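Local coordinates for protein lysine specific cysteine protease (PDB 3M1H) that forms the K3 cleaved adhesin domain, a calcium-binding beta jelly roll, of Lys-gingipain, a secreted protease that cleaves after lysine and may act in virulence, at residues V5-I14 and L68-P76; W30-F41 and D164-D172. One frame throughout, in Å; residues are numbered along the deposited sequence.

Contact 1 of 2, residues V5-I14 and L68-P76; sequences VLNEDFENGI and LVTPELSLP. With CA (calcium ion), chain F; NA (sodium ion), chain G.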
loop_
_atom_site.group_PDB
_atom_site.type_symbol
_atom_site.label_atom_id
_atom_site.label_comp_id
_atom_site.label_asym_id
_atom_site.label_seq_id
_atom_site.Cartn_x
_atom_site.Cartn_y
_atom_site.Cartn_z
ATOM N N VAL A 5 -11.074 -1.773 -15.378
ATOM C CA VAL A 5 -12.183 -1.717 -14.436
ATOM C C VAL A 5 -11.853 -0.875 -13.206
ATOM O O VAL A 5 -12.766 -0.482 -12.490
ATOM C CB VAL A 5 -12.627 -3.132 -13.986
ATOM C CG1 VAL A 5 -13.057 -3.954 -15.220
ATOM C CG2 VAL A 5 -11.529 -3.834 -13.193
ATOM N N LEU A 6 -10.566 -0.585 -12.983
ATOM C CA LEU A 6 -10.148 0.276 -11.885
ATOM C C LEU A 6 -8.895 1.019 -12.325
ATOM O O LEU A 6 -8.038 0.454 -12.964
ATOM C CB LEU A 6 -9.858 -0.544 -10.608
ATOM C CG LEU A 6 -9.817 0.171 -9.258
ATOM C CD1 LEU A 6 -11.199 0.727 -8.918
ATOM C CD2 LEU A 6 -9.301 -0.757 -8.141
ATOM N N ASN A 7 -8.809 2.301 -11.996
ATOM C CA ASN A 7 -7.638 3.108 -12.311
ATOM C C ASN A 7 -7.642 4.236 -11.307
ATOM O O ASN A 7 -8.383 5.215 -11.436
ATOM C CB ASN A 7 -7.649 3.624 -13.750
ATOM C CG ASN A 7 -6.359 4.354 -14.106
ATOM O OD1 ASN A 7 -5.742 4.990 -13.256
ATOM N ND2 ASN A 7 -5.945 4.251 -15.362
ATOM N N GLU A 8 -6.832 4.068 -10.272
ATOM C CA GLU A 8 -6.821 4.993 -9.155
ATOM C C GLU A 8 -5.453 5.646 -8.957
ATOM O O GLU A 8 -4.426 4.966 -8.685
ATOM C CB GLU A 8 -7.229 4.277 -7.874
ATOM C CG GLU A 8 -7.391 5.220 -6.701
ATOM C CD GLU A 8 -8.262 6.421 -7.066
ATOM O OE1 GLU A 8 -9.380 6.191 -7.566
ATOM O OE2 GLU A 8 -7.811 7.557 -6.843
ATOM N N ASP A 9 -5.458 6.975 -9.034
ATOM C CA ASP A 9 -4.248 7.785 -8.921
ATOM C C ASP A 9 -4.114 8.456 -7.556
ATOM O O ASP A 9 -3.134 9.140 -7.311
ATOM C CB ASP A 9 -4.130 8.829 -10.066
ATOM C CG ASP A 9 -5.306 9.786 -10.133
ATOM O OD1 ASP A 9 -6.033 9.960 -9.126
ATOM O OD2 ASP A 9 -5.467 10.376 -11.248
ATOM N N PHE A 10 -5.124 8.314 -6.720
ATOM C CA PHE A 10 -5.180 8.885 -5.361
ATOM C C PHE A 10 -5.141 10.409 -5.294
ATOM O O PHE A 10 -4.997 10.964 -4.208
ATOM C CB PHE A 10 -4.127 8.235 -4.426
ATOM C CG PHE A 10 -4.322 6.749 -4.311
ATOM C CD1 PHE A 10 -5.281 6.232 -3.456
ATOM C CD2 PHE A 10 -3.581 5.872 -5.072
ATOM C CE1 PHE A 10 -5.528 4.864 -3.349
ATOM C CE2 PHE A 10 -3.830 4.502 -4.985
ATOM C CZ PHE A 10 -4.794 4.003 -4.127
ATOM N N GLU A 11 -5.331 11.087 -6.439
ATOM C CA GLU A 11 -5.188 12.526 -6.437
ATOM C C GLU A 11 -6.329 13.234 -5.691
ATOM O O GLU A 11 -6.150 14.379 -5.261
ATOM C CB GLU A 11 -5.023 13.045 -7.855
ATOM C CG GLU A 11 -3.754 12.517 -8.528
ATOM C CD GLU A 11 -2.471 12.856 -7.778
ATOM O OE1 GLU A 11 -2.281 14.020 -7.338
ATOM O OE2 GLU A 11 -1.589 11.962 -7.626
ATOM N N ASN A 12 -7.449 12.545 -5.503
ATOM C CA ASN A 12 -8.487 13.001 -4.583
ATOM C C ASN A 12 -8.558 12.275 -3.250
ATOM O O ASN A 12 -9.604 12.227 -2.588
ATOM C CB ASN A 12 -9.828 12.972 -5.311
ATOM C CG ASN A 12 -9.815 13.897 -6.500
ATOM O OD1 ASN A 12 -9.602 15.102 -6.338
ATOM N ND2 ASN A 12 -9.956 13.348 -7.686
ATOM N N GLY A 13 -7.418 11.743 -2.820
ATOM C CA GLY A 13 -7.365 10.934 -1.595
ATOM C C GLY A 13 -7.791 9.499 -1.847
ATOM O O GLY A 13 -7.986 9.089 -2.986
ATOM N N ILE A 14 -7.904 8.748 -0.751
ATOM C CA ILE A 14 -8.495 7.423 -0.792
ATOM C C ILE A 14 -9.978 7.622 -1.096
ATOM O O ILE A 14 -10.681 8.253 -0.302
ATOM C CB ILE A 14 -8.354 6.660 0.522
ATOM C CG1 ILE A 14 -6.882 6.473 0.905
ATOM C CG2 ILE A 14 -9.042 5.322 0.389
ATOM C CD1 ILE A 14 -6.665 5.857 2.266
ATOM N N LEU A 68 -5.618 -1.871 2.741
ATOM C CA LEU A 68 -6.280 -0.956 1.790
ATOM C C LEU A 68 -6.969 -1.835 0.765
ATOM O O LEU A 68 -6.304 -2.568 0.048
ATOM C CB LEU A 68 -5.257 -0.033 1.138
ATOM C CG LEU A 68 -5.813 0.924 0.070
ATOM C CD1 LEU A 68 -6.743 1.961 0.697
ATOM C CD2 LEU A 68 -4.659 1.620 -0.684
ATOM N N VAL A 69 -8.304 -1.762 0.718
ATOM C CA VAL A 69 -9.139 -2.667 -0.076
ATOM C C VAL A 69 -9.850 -1.883 -1.190
ATOM O O VAL A 69 -10.372 -0.793 -0.964
ATOM C CB VAL A 69 -10.148 -3.418 0.809
ATOM C CG1 VAL A 69 -10.834 -4.520 -0.036
ATOM C CG2 VAL A 69 -9.450 -4.027 2.065
ATOM N N THR A 70 -9.813 -2.433 -2.392
ATOM C CA THR A 70 -10.498 -1.850 -3.530
ATOM C C THR A 70 -12.008 -1.887 -3.342
ATOM O O THR A 70 -12.537 -2.640 -2.523
ATOM C CB THR A 70 -10.177 -2.639 -4.831
ATOM O OG1 THR A 70 -10.698 -3.970 -4.745
ATOM C CG2 THR A 70 -8.677 -2.691 -5.095
ATOM N N PRO A 71 -12.731 -1.119 -4.166
ATOM C CA PRO A 71 -14.147 -1.381 -4.250
ATOM C C PRO A 71 -14.418 -2.754 -4.899
ATOM O O PRO A 71 -13.484 -3.402 -5.374
ATOM C CB PRO A 71 -14.639 -0.274 -5.198
ATOM C CG PRO A 71 -13.485 0.601 -5.502
ATOM C CD PRO A 71 -12.269 -0.181 -5.189
ATOM N N GLU A 72 -15.681 -3.180 -4.885
ATOM C CA GLU A 72 -16.063 -4.464 -5.434
ATOM C C GLU A 72 -15.825 -4.464 -6.936
ATOM O O GLU A 72 -16.188 -3.504 -7.624
ATOM C CB GLU A 72 -17.523 -4.777 -5.108
ATOM C CG GLU A 72 -17.921 -6.190 -5.516
ATOM C CD GLU A 72 -19.398 -6.485 -5.345
ATOM O OE1 GLU A 72 -19.847 -7.505 -5.891
ATOM O OE2 GLU A 72 -20.099 -5.727 -4.662
ATOM N N LEU A 73 -15.205 -5.542 -7.417
ATOM C CA LEU A 73 -14.757 -5.715 -8.789
ATOM C C LEU A 73 -15.624 -6.791 -9.454
ATOM O O LEU A 73 -16.140 -7.693 -8.771
ATOM C CB LEU A 73 -13.298 -6.142 -8.801
ATOM C CG LEU A 73 -12.257 -5.262 -8.089
ATOM C CD1 LEU A 73 -10.908 -5.975 -7.948
ATOM C CD2 LEU A 73 -12.091 -3.931 -8.793
ATOM N N SER A 74 -15.779 -6.698 -10.779
ATOM C CA SER A 74 -16.369 -7.785 -11.548
ATOM C C SER A 74 -15.307 -8.305 -12.506
ATOM O O SER A 74 -14.955 -7.633 -13.482
ATOM C CB SER A 74 -17.609 -7.306 -12.311
ATOM O OG SER A 74 -18.137 -8.400 -13.068
ATOM N N LEU A 75 -14.771 -9.483 -12.207
ATOM C CA LEU A 75 -13.740 -10.112 -13.000
ATOM C C LEU A 75 -14.114 -11.578 -13.289
ATOM O O LEU A 75 -13.415 -12.521 -12.853
ATOM C CB LEU A 75 -12.391 -10.022 -12.289
ATOM C CG LEU A 75 -11.906 -8.587 -12.031
ATOM C CD1 LEU A 75 -10.724 -8.547 -11.068
ATOM C CD2 LEU A 75 -11.568 -7.888 -13.363
ATOM N N PRO A 76 -15.206 -11.766 -14.023
ATOM C CA PRO A 76 -15.731 -13.118 -14.233
ATOM C C PRO A 76 -14.769 -14.062 -14.944
ATOM O O PRO A 76 -14.835 -15.285 -14.720
ATOM C CB PRO A 76 -17.001 -12.879 -15.041
ATOM C CG PRO A 76 -16.832 -11.602 -15.679
ATOM C CD PRO A 76 -16.027 -10.764 -14.716
HETATM CA CA CA F . -0.831 9.747 -7.555
HETATM NA NA NA G . -9.020 7.445 -11.919
HETATM O O HOH W 1 -6.524 7.348 -12.322
HETATM O O HOH W 2 -7.975 9.618 -12.280
HETATM O O HOH W 3 -8.310 7.976 -9.976
HETATM O O HOH W 4 -0.885 9.317 -9.891
HETATM O O HOH W 5 -8.746 7.099 -14.305
#
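Leu-6 of strand 4-8 dips into the corner made where the 68-76 chain leaves its own strand. CB starts toward that chain, chi1 of -162° (CG anti to the backbone N) carries CG over it, and the two methyls part between Pro-71 and Thr-70. Branch CD1 lies against the proline ring, 4.0 Å from Pro-71 CD, while Leu-6 CD2 meets Thr-70 CG2 at 3.7 Å, with Leu-73 beside it. Thr-70 keeps its hydroxyl out of this apolar patch: OG1 donates to Pro-71 O at 2.9 Å and also accepts from Val-155 N. Toward the surface, Val-5 CG2 sits 4.1 Å from Leu-75 CD2. At the other end Leu-68 splits its branches, CD2 going to Phe-10 CZ (4.2 Å) and CD1 to Ile-14 CG2 (4.1 Å). Glu-8 CG covers a face of the Phe-10 ring, and Glu-8 OE2 takes the Phe-10 N-H at 2.8 Å. Both Val-5 and Leu-6 pair with Ile-175 of the neighbouring strand 167-177, a classic beta bulge. Beyond the strand, the Asx turn of Asp-9 leads into a calcium site, bound by Asp-9 O and Glu-11 OE2: apolar contact between the two jelly-roll sheets runs into a metal-bound loop.

Contact 2 of 2, residues W30-F41 and D164-D172; sequences WTTTPPPGGSSF and DFFWINLDD. With CA (calcium ion), chain F.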
loop_
_atom_site.group_PDB
_atom_site.type_symbol
_atom_site.label_atom_id
_atom_site.label_comp_id
_atom_site.label_asym_id
_atom_site.label_seq_id
_atom_site.Cartn_x
_atom_site.Cartn_y
_atom_site.Cartn_z
ATOM N N TRP A 30 -3.488 3.104 6.282
ATOM C CA TRP A 30 -3.098 3.654 5.001
ATOM C C TRP A 30 -3.763 5.023 4.931
ATOM O O TRP A 30 -4.934 5.196 5.291
ATOM C CB TRP A 30 -3.603 2.792 3.866
ATOM C CG TRP A 30 -2.863 1.512 3.634
ATOM C CD1 TRP A 30 -3.178 0.302 4.128
ATOM C CD2 TRP A 30 -1.694 1.324 2.808
ATOM N NE1 TRP A 30 -2.282 -0.657 3.686
ATOM C CE2 TRP A 30 -1.366 -0.050 2.864
ATOM C CE3 TRP A 30 -0.907 2.184 2.032
ATOM C CZ2 TRP A 30 -0.296 -0.575 2.166
ATOM C CZ3 TRP A 30 0.168 1.661 1.342
ATOM C CH2 TRP A 30 0.473 0.297 1.429
ATOM N N THR A 31 -3.008 5.999 4.448
ATOM C CA THR A 31 -3.450 7.378 4.431
ATOM C C THR A 31 -2.738 8.222 3.365
ATOM O O THR A 31 -1.606 7.967 2.991
ATOM C CB THR A 31 -3.256 8.033 5.815
ATOM O OG1 THR A 31 -3.714 9.385 5.780
ATOM C CG2 THR A 31 -1.770 8.010 6.238
ATOM N N THR A 32 -3.421 9.248 2.873
ATOM C CA THR A 32 -2.783 10.252 2.026
ATOM C C THR A 32 -2.390 11.502 2.818
ATOM O O THR A 32 -1.922 12.502 2.229
ATOM C CB THR A 32 -3.674 10.673 0.830
ATOM O OG1 THR A 32 -4.898 11.251 1.299
ATOM C CG2 THR A 32 -3.933 9.483 -0.094
ATOM N N THR A 33 -2.571 11.477 4.130
ATOM C CA THR A 33 -2.163 12.632 4.970
ATOM C C THR A 33 -1.275 12.101 6.097
ATOM O O THR A 33 -1.650 12.152 7.277
ATOM C CB THR A 33 -3.385 13.374 5.574
ATOM O OG1 THR A 33 -4.215 12.449 6.296
ATOM C CG2 THR A 33 -4.220 14.040 4.457
ATOM N N PRO A 34 -0.097 11.526 5.763
ATOM C CA PRO A 34 0.767 10.942 6.791
ATOM C C PRO A 34 1.173 11.947 7.868
ATOM O O PRO A 34 1.692 13.042 7.539
ATOM C CB PRO A 34 2.019 10.508 6.007
ATOM C CG PRO A 34 1.962 11.297 4.754
ATOM C CD PRO A 34 0.508 11.411 4.420
ATOM N N PRO A 35 0.951 11.603 9.135
ATOM C CA PRO A 35 1.487 12.487 10.188
ATOM C C PRO A 35 3.014 12.438 10.294
ATOM O O PRO A 35 3.614 11.411 9.937
ATOM C CB PRO A 35 0.865 11.928 11.471
ATOM C CG PRO A 35 0.587 10.534 11.171
ATOM C CD PRO A 35 0.215 10.473 9.722
ATOM N N PRO A 36 3.625 13.504 10.833
ATOM C CA PRO A 36 2.974 14.719 11.370
ATOM C C PRO A 36 2.756 15.854 10.377
ATOM O O PRO A 36 2.070 16.856 10.670
ATOM C CB PRO A 36 3.945 15.168 12.453
ATOM C CG PRO A 36 5.255 14.726 11.977
ATOM C CD PRO A 36 5.052 13.470 11.158
ATOM N N GLY A 37 3.305 15.701 9.182
ATOM C CA GLY A 37 3.082 16.692 8.130
ATOM C C GLY A 37 1.651 16.886 7.694
ATOM O O GLY A 37 1.226 17.999 7.404
ATOM N N GLY A 38 0.907 15.783 7.615
ATOM C CA GLY A 38 -0.497 15.815 7.217
ATOM C C GLY A 38 -0.745 16.076 5.747
ATOM O O GLY A 38 -1.874 16.346 5.354
ATOM N N SER A 39 0.297 16.005 4.928
ATOM C CA SER A 39 0.207 16.146 3.481
ATOM C C SER A 39 0.908 14.939 2.869
ATOM O O SER A 39 1.854 14.399 3.435
ATOM C CB SER A 39 0.861 17.432 2.981
ATOM O OG SER A 39 2.269 17.403 3.195
ATOM N N SER A 40 0.413 14.512 1.717
ATOM C CA SER A 40 0.979 13.372 1.016
ATOM C C SER A 40 2.469 13.519 0.747
ATOM O O SER A 40 2.996 14.603 0.464
ATOM C CB SER A 40 0.266 13.201 -0.310
ATOM O OG SER A 40 0.718 12.035 -0.978
ATOM N N PHE A 41 3.169 12.401 0.851
ATOM C CA PHE A 41 4.504 12.286 0.294
ATOM C C PHE A 41 4.400 12.415 -1.235
ATOM O O PHE A 41 3.332 12.264 -1.820
ATOM C CB PHE A 41 5.123 10.938 0.676
ATOM C CG PHE A 41 5.236 10.693 2.159
ATOM C CD1 PHE A 41 5.811 11.637 2.987
ATOM C CD2 PHE A 41 4.783 9.505 2.730
ATOM C CE1 PHE A 41 5.898 11.425 4.355
ATOM C CE2 PHE A 41 4.889 9.282 4.062
ATOM C CZ PHE A 41 5.451 10.245 4.882
ATOM N N ASP A 164 9.698 -0.327 12.461
ATOM C CA ASP A 164 10.886 0.487 12.649
ATOM C C ASP A 164 11.698 0.751 11.398
ATOM O O ASP A 164 12.929 0.780 11.440
ATOM C CB ASP A 164 11.758 -0.162 13.736
ATOM C CG ASP A 164 12.656 0.826 14.449
ATOM O OD1 ASP A 164 12.487 2.067 14.360
ATOM O OD2 ASP A 164 13.553 0.299 15.144
ATOM N N PHE A 165 11.012 0.993 10.273
ATOM C CA PHE A 165 11.665 1.533 9.066
ATOM C C PHE A 165 11.120 2.943 8.831
ATOM O O PHE A 165 11.534 3.895 9.542
ATOM C CB PHE A 165 11.607 0.536 7.893
ATOM C CG PHE A 165 12.426 -0.705 8.183
ATOM C CD1 PHE A 165 13.793 -0.680 8.003
ATOM C CD2 PHE A 165 11.830 -1.848 8.709
ATOM C CE1 PHE A 165 14.577 -1.812 8.311
ATOM C CE2 PHE A 165 12.604 -2.983 9.028
ATOM C CZ PHE A 165 13.985 -2.954 8.821
ATOM N N PHE A 166 10.197 3.144 7.879
ATOM C CA PHE A 166 9.551 4.438 7.800
ATOM C C PHE A 166 8.122 4.321 7.240
ATOM O O PHE A 166 7.249 3.968 7.979
ATOM C CB PHE A 166 10.437 5.466 7.078
ATOM C CG PHE A 166 9.982 6.882 7.235
ATOM C CD1 PHE A 166 9.749 7.403 8.492
ATOM C CD2 PHE A 166 9.773 7.716 6.133
ATOM C CE1 PHE A 166 9.345 8.700 8.655
ATOM C CE2 PHE A 166 9.371 9.032 6.292
ATOM C CZ PHE A 166 9.153 9.529 7.574
ATOM N N TRP A 167 7.888 4.603 5.957
ATOM C CA TRP A 167 6.566 4.396 5.342
ATOM C C TRP A 167 6.737 3.671 4.017
ATOM O O TRP A 167 7.806 3.792 3.385
ATOM C CB TRP A 167 5.853 5.719 5.062
ATOM C CG TRP A 167 5.498 6.580 6.238
ATOM C CD1 TRP A 167 6.321 7.319 7.030
ATOM C CD2 TRP A 167 4.176 6.825 6.692
ATOM N NE1 TRP A 167 5.586 8.031 7.974
ATOM C CE2 TRP A 167 4.259 7.708 7.794
ATOM C CE3 TRP A 167 2.917 6.349 6.292
ATOM C CZ2 TRP A 167 3.128 8.146 8.466
ATOM C CZ3 TRP A 167 1.794 6.793 6.961
ATOM C CH2 TRP A 167 1.917 7.670 8.049
ATOM N N ILE A 168 5.710 2.896 3.652
ATOM C CA ILE A 168 5.527 2.322 2.316
ATOM C C ILE A 168 4.492 3.184 1.567
ATOM O O ILE A 168 3.495 3.617 2.156
ATOM C CB ILE A 168 5.175 0.842 2.357
ATOM C CG1 ILE A 168 5.106 0.284 0.927
ATOM C CG2 ILE A 168 3.885 0.551 3.100
ATOM C CD1 ILE A 168 5.122 -1.270 0.925
ATOM N N ASN A 169 4.750 3.416 0.286
ATOM C CA ASN A 169 3.865 4.193 -0.582
ATOM C C ASN A 169 3.348 3.359 -1.745
ATOM O O ASN A 169 4.071 2.524 -2.294
ATOM C CB ASN A 169 4.603 5.362 -1.185
ATOM C CG ASN A 169 5.159 6.329 -0.193
ATOM O OD1 ASN A 169 4.544 6.622 0.811
ATOM N ND2 ASN A 169 6.315 6.884 -0.506
ATOM N N LEU A 170 2.093 3.617 -2.136
ATOM C CA LEU A 170 1.436 2.967 -3.247
ATOM C C LEU A 170 0.820 4.050 -4.142
ATOM O O LEU A 170 0.334 5.067 -3.621
ATOM C CB LEU A 170 0.353 2.057 -2.675
ATOM C CG LEU A 170 -0.634 1.377 -3.608
ATOM C CD1 LEU A 170 0.045 0.332 -4.494
ATOM C CD2 LEU A 170 -1.786 0.762 -2.783
ATOM N N ASP A 171 0.831 3.826 -5.447
ATOM C CA ASP A 171 0.183 4.784 -6.375
ATOM C C ASP A 171 -0.188 4.050 -7.655
ATOM O O ASP A 171 0.283 2.948 -7.955
ATOM C CB ASP A 171 1.117 5.969 -6.615
ATOM C CG ASP A 171 0.386 7.289 -7.052
ATOM O OD1 ASP A 171 -0.831 7.266 -7.203
ATOM O OD2 ASP A 171 1.105 8.328 -7.165
ATOM N N ASP A 172 -1.064 4.691 -8.439
ATOM C CA ASP A 172 -1.354 4.269 -9.811
ATOM C C ASP A 172 -1.756 2.776 -9.896
ATOM O O ASP A 172 -1.139 1.972 -10.596
ATOM C CB ASP A 172 -0.192 4.643 -10.725
ATOM C CG ASP A 172 -0.080 6.142 -10.963
ATOM O OD1 ASP A 172 -1.120 6.839 -10.895
ATOM O OD2 ASP A 172 1.023 6.615 -11.271
HETATM CA CA CA F . -0.831 9.747 -7.555
HETATM O O HOH W 6 6.185 10.420 9.820
HETATM O O HOH W 4 -0.885 9.317 -9.891
#
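The irregular 30-41 loop lies across the start of the extended strand 167-172, with Pro-34 and Trp-167 CA atoms 8.9 Å apart and those of Phe-41 and Asn-169 8.2 Å apart. Trp-167 is the platform. The edge of Phe-41 points at the face of the five-membered ring of Trp-167 (T-shaped, planes at 72°), with Phe-41 CE2 reaching to 3.5 Å from Trp-167 CG. On the six-membered ring, Pro-34 CB makes a CH-pi contact, 3.7 Å from the centroid and 20° off the normal. Pro-34 CG in turn covers a face of the Phe-41 ring, so proline and phenylalanine brace each other on the indole. Pro-35 CD and Thr-31 CG2 approach the far end of the six-membered ring. The indole nitrogen is satisfied through water 6, which accepts from Trp-167 NE1 and donates to Pro-35 O at 2.8 Å. Farther along, Asn-169 OD1 lies at the edge of the Phe-41 ring but hydrogen-bonds to Ser-51. Trp-30 CH2 touches Ile-168 CG2 at 3.8 Å. The strand then delivers Asp-171, whose two carboxylate oxygens bind calcium: an aromatic-proline cluster seats a long jelly-roll loop beside a metal site.

How the contacts relate
Strands 4-8 and 167-177 are neighbours in one sheet, so contacts 1 and 2 share it, although their centres lie 18 Å apart. Contact 1 bridges to the second sheet through strand 65-69; contact 2 sets a loop on strand 167-177. Contact 2 is the more buried, its chemistry aromatic and proline-rich; contact 1 is mostly aliphatic, with one phenylalanine, and partly buried, deep at Phe-10 and Leu-68 and exposed at Val-5. They pack together where Ile-14 CD1 lies 3.5 Å from Trp-30 O, and both bind the calcium ion, whose protein ligands Ser-46 and Ile-48 complete. Water 4 on that ion also donates to Asp-172. Contact 1 alone of the two holds a bound sodium, which takes Asn-7 O and several waters.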